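Local coordinates for ABC transporter periplasmic-binding protein YtfQ (Mycobacterium smegmatis, PDB 6HB0) that probably binds L-arabinofuranose or a related sugar outside the membrane and hands it to an ABC transporter for uptake, at residues 18-23 / 75-80; 208-213 / 238-243. All coordinates share one frame; numbering follows the deposited sequence.

Contact 1. Residues 18-23 / 75-80; sequences GALTLG and GVDVIA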
ATOM      1  N   GLY A  18      -2.447 -18.208  29.841  1.00 87.57           N
ATOM      2  CA  GLY A  18      -1.271 -17.421  29.352  1.00 86.98           C
ATOM      3  C   GLY A  18      -1.219 -17.221  27.836  1.00 82.49           C
ATOM      4  O   GLY A  18      -0.145 -17.345  27.229  1.00 78.15           O
ATOM      5  N   ALA A  19      -2.370 -16.935  27.214  1.00 70.12           N
ATOM      6  CA  ALA A  19      -2.374 -16.422  25.846  1.00 60.47           C
ATOM      7  C   ALA A  19      -1.744 -15.011  25.907  1.00 52.54           C
ATOM      8  O   ALA A  19      -2.040 -14.212  26.769  1.00 47.94           O
ATOM      9  CB  ALA A  19      -3.779 -16.356  25.279  1.00 57.17           C
ATOM     10  N   LEU A  20      -0.855 -14.724  24.985  1.00 51.34           N
ATOM     11  CA  LEU A  20      -0.333 -13.377  24.815  1.00 45.17           C
ATOM     12  C   LEU A  20      -1.506 -12.373  24.627  1.00 36.43           C
ATOM     13  O   LEU A  20      -2.407 -12.655  23.897  1.00 40.55           O
ATOM     14  CB  LEU A  20       0.582 -13.431  23.594  1.00 49.41           C
ATOM     15  CG  LEU A  20       1.556 -12.325  23.233  1.00 52.37           C
ATOM     16  CD1 LEU A  20       0.857 -11.190  22.481  1.00 54.11           C
ATOM     17  CD2 LEU A  20       2.207 -11.871  24.518  1.00 53.57           C
ATOM     18  N   THR A  21      -1.498 -11.231  25.309  1.00 31.88           N
ATOM     19  CA  THR A  21      -2.506 -10.194  25.121  1.00 34.12           C
ATOM     20  C   THR A  21      -1.908  -9.000  24.347  1.00 34.07           C
ATOM     21  O   THR A  21      -0.912  -8.398  24.757  1.00 34.03           O
ATOM     22  CB  THR A  21      -3.140  -9.724  26.458  1.00 36.27           C
ATOM     23  OG1 THR A  21      -3.818 -10.826  27.052  1.00 39.24           O
ATOM     24  CG2 THR A  21      -4.166  -8.704  26.249  1.00 35.30           C
ATOM     25  N   LEU A  22      -2.580  -8.654  23.251  1.00 33.25           N
ATOM     26  CA  LEU A  22      -2.151  -7.623  22.334  1.00 31.68           C
ATOM     27  C   LEU A  22      -3.199  -6.561  22.296  1.00 30.35           C
ATOM     28  O   LEU A  22      -4.321  -6.810  21.906  1.00 30.26           O
ATOM     29  CB  LEU A  22      -1.994  -8.191  20.937  1.00 30.54           C
ATOM     30  CG  LEU A  22      -1.683  -7.193  19.801  1.00 31.90           C
ATOM     31  CD1 LEU A  22      -0.380  -6.495  20.069  1.00 32.24           C
ATOM     32  CD2 LEU A  22      -1.563  -7.885  18.434  1.00 34.02           C
ATOM     33  N   GLY A  23      -2.823  -5.350  22.695  1.00 29.15           N
ATOM     34  CA  GLY A  23      -3.698  -4.214  22.494  1.00 34.82           C
ATOM     35  C   GLY A  23      -3.421  -3.580  21.147  1.00 35.27           C
ATOM     36  O   GLY A  23      -2.272  -3.269  20.847  1.00 33.18           O
ATOM     37  N   GLY A  75      -2.723  -3.822  31.582  1.00 44.62           N
ATOM     38  CA  GLY A  75      -1.568  -4.720  31.617  1.00 45.69           C
ATOM     39  C   GLY A  75      -1.375  -5.644  30.423  1.00 44.79           C
ATOM     40  O   GLY A  75      -0.956  -6.787  30.579  1.00 38.25           O
ATOM     41  N   VAL A  76      -1.649  -5.158  29.215  1.00 42.11           N
ATOM     42  CA  VAL A  76      -1.440  -5.996  28.036  1.00 35.86           C
ATOM     43  C   VAL A  76       0.057  -6.307  27.917  1.00 34.60           C
ATOM     44  O   VAL A  76       0.899  -5.614  28.486  1.00 38.73           O
ATOM     45  CB  VAL A  76      -1.956  -5.347  26.746  1.00 35.67           C
ATOM     46  CG1 VAL A  76      -3.432  -4.993  26.843  1.00 36.87           C
ATOM     47  CG2 VAL A  76      -1.144  -4.133  26.393  1.00 34.67           C
ATOM     48  N   ASP A  77       0.379  -7.354  27.174  1.00 33.04           N
ATOM     49  CA  ASP A  77       1.754  -7.771  26.973  1.00 34.18           C
ATOM     50  C   ASP A  77       2.467  -6.970  25.889  1.00 30.26           C
ATOM     51  O   ASP A  77       3.660  -6.749  25.969  1.00 31.58           O
ATOM     52  CB  ASP A  77       1.794  -9.251  26.618  1.00 39.62           C
ATOM     53  CG  ASP A  77       1.192 -10.146  27.744  1.00 43.32           C
ATOM     54  OD1 ASP A  77       1.601 -10.018  28.910  1.00 50.50           O
ATOM     55  OD2 ASP A  77       0.294 -10.932  27.458  1.00 43.82           O
ATOM     56  N   VAL A  78       1.712  -6.573  24.874  1.00 31.53           N
ATOM     57  CA  VAL A  78       2.229  -5.871  23.700  1.00 29.59           C
ATOM     58  C   VAL A  78       1.189  -4.867  23.236  1.00 30.18           C
ATOM     59  O   VAL A  78       0.003  -5.112  23.305  1.00 28.14           O
ATOM     60  CB  VAL A  78       2.494  -6.857  22.531  1.00 31.85           C
ATOM     61  CG1 VAL A  78       3.145  -6.156  21.344  1.00 32.68           C
ATOM     62  CG2 VAL A  78       3.379  -8.003  22.999  1.00 34.34           C
ATOM     63  N   ILE A  79       1.639  -3.707  22.781  1.00 26.47           N
ATOM     64  CA  ILE A  79       0.751  -2.707  22.238  1.00 27.54           C
ATOM     65  C   ILE A  79       1.190  -2.468  20.783  1.00 28.60           C
ATOM     66  O   ILE A  79       2.386  -2.330  20.480  1.00 27.96           O
ATOM     67  CB  ILE A  79       0.833  -1.385  23.020  1.00 28.68           C
ATOM     68  CG1 ILE A  79       0.043  -1.512  24.320  1.00 28.79           C
ATOM     69  CG2 ILE A  79       0.243  -0.223  22.213  1.00 29.06           C
ATOM     70  CD1 ILE A  79       0.367  -0.392  25.310  1.00 30.08           C
ATOM     71  N   ALA A  80       0.222  -2.455  19.887  1.00 28.37           N
ATOM     72  CA  ALA A  80       0.480  -2.082  18.534  1.00 29.45           C
ATOM     73  C   ALA A  80      -0.542  -1.040  18.161  1.00 31.49           C
ATOM     74  O   ALA A  80      -1.662  -1.045  18.655  1.00 28.93           O
ATOM     75  CB  ALA A  80       0.389  -3.287  17.617  1.00 33.29           C
TER
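D77 and T21 meet at the entry of two neighbouring parallel strands, 21-26 and 78-81, in the parallel sheet of one lobe of this periplasmic binding protein. D77 CB lies 3.4 Å from both L20 CD2 and T21 O, and the leucine and aspartate side chains run past one another, oppositely directed. A chi1 of -61° sets D77 CG anti to the carbonyl carbon, where it lies 3.8 Å from both T21 N and L20 CD2. At the tip, OD2 accepts from T21 N through its anti lone pair, at 2.8 Å and nearly straight (168°). D77 N and V78 N both donate to T21 O, so one carbonyl is gripped twice just as the strands pair. Beyond it the regular parallel pattern takes over, with G23 N bonded to V78 O.

The L22 and V78 side chains share a face of the sheet, L22 CD1 lying 3.8 Å from V78 CG1. Helix 269-279 covers this face, with M272 against L22 and V278 against V78. V76 and I79 pack instead on F71 of helix 61-73, and V76 CG1 also touches T21 CG2 at 3.8 Å. On its other edge strand 21-26 bonds to strand 51-56. The pairing runs on to G23 O, which takes A80 N at 2.8 Å with an N-H...O angle of 172°.

Contact 2. Residues 208-213 / 238-243; sequences IDVVFA and KIVAVD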
ATOM      1  N   ILE A 208       2.146   9.591 -27.136  1.00 36.59           N
ATOM      2  CA  ILE A 208       2.140   9.010 -25.791  1.00 34.73           C
ATOM      3  C   ILE A 208       2.332   7.531 -25.940  1.00 30.91           C
ATOM      4  O   ILE A 208       1.567   6.863 -26.639  1.00 33.22           O
ATOM      5  CB  ILE A 208       0.834   9.289 -25.007  1.00 37.34           C
ATOM      6  CG1 ILE A 208       0.611  10.799 -24.858  1.00 36.03           C
ATOM      7  CG2 ILE A 208       0.884   8.603 -23.642  1.00 36.81           C
ATOM      8  CD1 ILE A 208      -0.752  11.153 -24.275  1.00 38.64           C
ATOM      9  N   ASP A 209       3.365   7.017 -25.311  1.00 28.15           N
ATOM     10  CA  ASP A 209       3.637   5.583 -25.378  1.00 29.99           C
ATOM     11  C   ASP A 209       3.087   4.838 -24.158  1.00 31.73           C
ATOM     12  O   ASP A 209       2.519   3.775 -24.295  1.00 26.61           O
ATOM     13  CB  ASP A 209       5.122   5.392 -25.522  1.00 33.07           C
ATOM     14  CG  ASP A 209       5.653   6.084 -26.840  1.00 36.10           C
ATOM     15  OD1 ASP A 209       5.284   5.603 -27.936  1.00 42.25           O
ATOM     16  OD2 ASP A 209       6.325   7.144 -26.762  1.00 36.69           O
ATOM     17  N   VAL A 210       3.213   5.438 -22.984  1.00 30.79           N
ATOM     18  CA  VAL A 210       2.880   4.776 -21.737  1.00 31.80           C
ATOM     19  C   VAL A 210       2.225   5.757 -20.802  1.00 31.16           C
ATOM     20  O   VAL A 210       2.664   6.902 -20.735  1.00 29.49           O
ATOM     21  CB  VAL A 210       4.148   4.287 -21.025  1.00 33.65           C
ATOM     22  CG1 VAL A 210       3.761   3.602 -19.705  1.00 37.86           C
ATOM     23  CG2 VAL A 210       4.931   3.325 -21.900  1.00 37.12           C
ATOM     24  N   VAL A 211       1.175   5.312 -20.112  1.00 29.09           N
ATOM     25  CA  VAL A 211       0.691   6.013 -18.928  1.00 27.98           C
ATOM     26  C   VAL A 211       1.052   5.276 -17.648  1.00 27.71           C
ATOM     27  O   VAL A 211       0.907   4.072 -17.545  1.00 24.88           O
ATOM     28  CB  VAL A 211      -0.771   6.545 -19.009  1.00 33.37           C
ATOM     29  CG1 VAL A 211      -1.480   6.176 -20.276  1.00 36.66           C
ATOM     30  CG2 VAL A 211      -1.550   6.487 -17.680  1.00 30.38           C
ATOM     31  N   PHE A 212       1.627   6.001 -16.705  1.00 24.93           N
ATOM     32  CA  PHE A 212       1.820   5.510 -15.380  1.00 23.98           C
ATOM     33  C   PHE A 212       0.732   6.137 -14.506  1.00 25.25           C
ATOM     34  O   PHE A 212       0.665   7.349 -14.334  1.00 24.41           O
ATOM     35  CB  PHE A 212       3.185   5.859 -14.849  1.00 24.13           C
ATOM     36  CG  PHE A 212       3.338   5.597 -13.376  1.00 25.82           C
ATOM     37  CD1 PHE A 212       2.944   4.388 -12.840  1.00 24.57           C
ATOM     38  CD2 PHE A 212       3.848   6.555 -12.526  1.00 25.71           C
ATOM     39  CE1 PHE A 212       3.082   4.122 -11.481  1.00 24.85           C
ATOM     40  CE2 PHE A 212       3.988   6.293 -11.183  1.00 25.14           C
ATOM     41  CZ  PHE A 212       3.596   5.074 -10.658  1.00 24.54           C
ATOM     42  N   ALA A 213      -0.148   5.291 -14.023  1.00 23.07           N
ATOM     43  CA  ALA A 213      -1.279   5.700 -13.170  1.00 25.54           C
ATOM     44  C   ALA A 213      -0.945   5.309 -11.744  1.00 27.09           C
ATOM     45  O   ALA A 213      -0.730   4.138 -11.452  1.00 24.69           O
ATOM     46  CB  ALA A 213      -2.517   4.990 -13.608  1.00 24.14           C
ATOM     47  N   LYS A 238       0.251   1.940 -23.648  1.00 30.56           N
ATOM     48  CA  LYS A 238       0.369   0.981 -22.581  1.00 28.92           C
ATOM     49  C   LYS A 238       0.090   1.681 -21.242  1.00 31.79           C
ATOM     50  O   LYS A 238       0.306   2.885 -21.089  1.00 29.41           O
ATOM     51  CB  LYS A 238       1.754   0.393 -22.612  1.00 33.58           C
ATOM     52  CG  LYS A 238       1.989  -0.447 -23.865  1.00 40.10           C
ATOM     53  CD  LYS A 238       3.199  -1.363 -23.719  1.00 48.82           C
ATOM     54  CE  LYS A 238       3.412  -2.281 -24.927  1.00 54.79           C
ATOM     55  NZ  LYS A 238       2.269  -2.366 -25.881  1.00 56.78           N
ATOM     56  N   ILE A 239      -0.418   0.917 -20.283  1.00 28.19           N
ATOM     57  CA  ILE A 239      -0.785   1.453 -18.983  1.00 27.86           C
ATOM     58  C   ILE A 239      -0.131   0.592 -17.912  1.00 27.79           C
ATOM     59  O   ILE A 239      -0.275  -0.668 -17.901  1.00 26.13           O
ATOM     60  CB  ILE A 239      -2.287   1.426 -18.794  1.00 27.17           C
ATOM     61  CG1 ILE A 239      -2.959   2.341 -19.802  1.00 28.68           C
ATOM     62  CG2 ILE A 239      -2.637   1.877 -17.382  1.00 30.42           C
ATOM     63  CD1 ILE A 239      -4.449   2.280 -19.782  1.00 31.00           C
ATOM     64  N   VAL A 240       0.654   1.238 -17.070  1.00 24.53           N
ATOM     65  CA  VAL A 240       1.228   0.574 -15.896  1.00 25.15           C
ATOM     66  C   VAL A 240       0.617   1.287 -14.680  1.00 28.42           C
ATOM     67  O   VAL A 240       0.573   2.536 -14.653  1.00 24.65           O
ATOM     68  CB  VAL A 240       2.751   0.555 -15.890  1.00 26.70           C
ATOM     69  CG1 VAL A 240       3.358   1.938 -16.085  1.00 30.81           C
ATOM     70  CG2 VAL A 240       3.305  -0.057 -14.612  1.00 27.92           C
ATOM     71  N   ALA A 241       0.080   0.518 -13.723  1.00 25.11           N
ATOM     72  CA  ALA A 241      -0.655   1.105 -12.572  1.00 24.19           C
ATOM     73  C   ALA A 241      -0.267   0.508 -11.264  1.00 26.50           C
ATOM     74  O   ALA A 241       0.284  -0.571 -11.204  1.00 25.84           O
ATOM     75  CB  ALA A 241      -2.135   1.015 -12.785  1.00 26.01           C
ATOM     76  N   VAL A 242      -0.545   1.227 -10.188  1.00 28.16           N
ATOM     77  CA  VAL A 242      -0.440   0.696  -8.851  1.00 26.37           C
ATOM     78  C   VAL A 242      -1.812   0.281  -8.349  1.00 28.79           C
ATOM     79  O   VAL A 242      -2.792   0.944  -8.623  1.00 28.13           O
ATOM     80  CB  VAL A 242       0.167   1.750  -7.929  1.00 27.93           C
ATOM     81  CG1 VAL A 242       0.363   1.186  -6.533  1.00 29.69           C
ATOM     82  CG2 VAL A 242       1.492   2.266  -8.506  1.00 29.84           C
ATOM     83  N   ASP A 243      -1.855  -0.821  -7.591  1.00 32.21           N
ATOM     84  CA  ASP A 243      -3.042  -1.361  -6.860  1.00 32.79           C
ATOM     85  C   ASP A 243      -3.613  -2.587  -7.605  1.00 34.53           C
ATOM     86  O   ASP A 243      -4.216  -2.482  -8.674  1.00 35.74           O
ATOM     87  CB  ASP A 243      -4.195  -0.382  -6.645  1.00 37.87           C
ATOM     88  CG  ASP A 243      -3.870   0.808  -5.771  1.00 39.95           C
ATOM     89  OD1 ASP A 243      -2.969   0.783  -4.923  1.00 41.64           O
ATOM     90  OD2 ASP A 243      -4.600   1.786  -5.946  1.00 50.44           O
TER
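F212 and V240 pair in register on neighbouring parallel strands, 210-213 and 238-242, the two strands of a beta-alpha-beta unit whose crossover helix is 216-228. The packing is tight here. F212 CG stands anti to its backbone N (chi1 169°), and the ring turns its CD1-CE1 edge to the second strand: CD1 is 3.5 Å from V240 O, and CE1 is 3.9 Å from V242 CG2, both partners near the ring plane. V240 CG1, set between backbone N and carbonyl carbon, comes within 3.6 Å of V211 O. On the opposite face A213 CB meets A241 CB at 4.1 Å. Backbone bonds join the strands throughout, V240 N to V211 O at 2.9 Å being nearly straight (169°).

The start of the pair is looser and partly open to solvent. K238 N still bonds to D209 O, but the lysine chain leads off beyond CB, and D209 turns its OD2 to the backbone N of N149 instead. Strand 148-154 flanks 210-213 on its far edge; helix 126-140 covers the face of F212 and V240, with A133 against both, and its E129 touches V242, while M198 of helix 191-204 packs on V211 on the other face.

How the contacts relate
From the N terminus, the chain lays down strand 21-26, passes through helix 38-48, strand 51-56 and helix 61-73, and returns as strand 78-81, where contact 1 closes its loop in the parallel sheet of one lobe. Much later it enters strand 210-213, and a much shorter loop through helix 216-228 brings it back at 238-242 to close contact 2 in the mixed sheet of the other lobe. The two loops follow in series, neither enclosing nor crossing the other. Their centres are 44 Å apart, on opposite sides of the chain's centre, so each joins two neighbouring strands in the sheet of its own half.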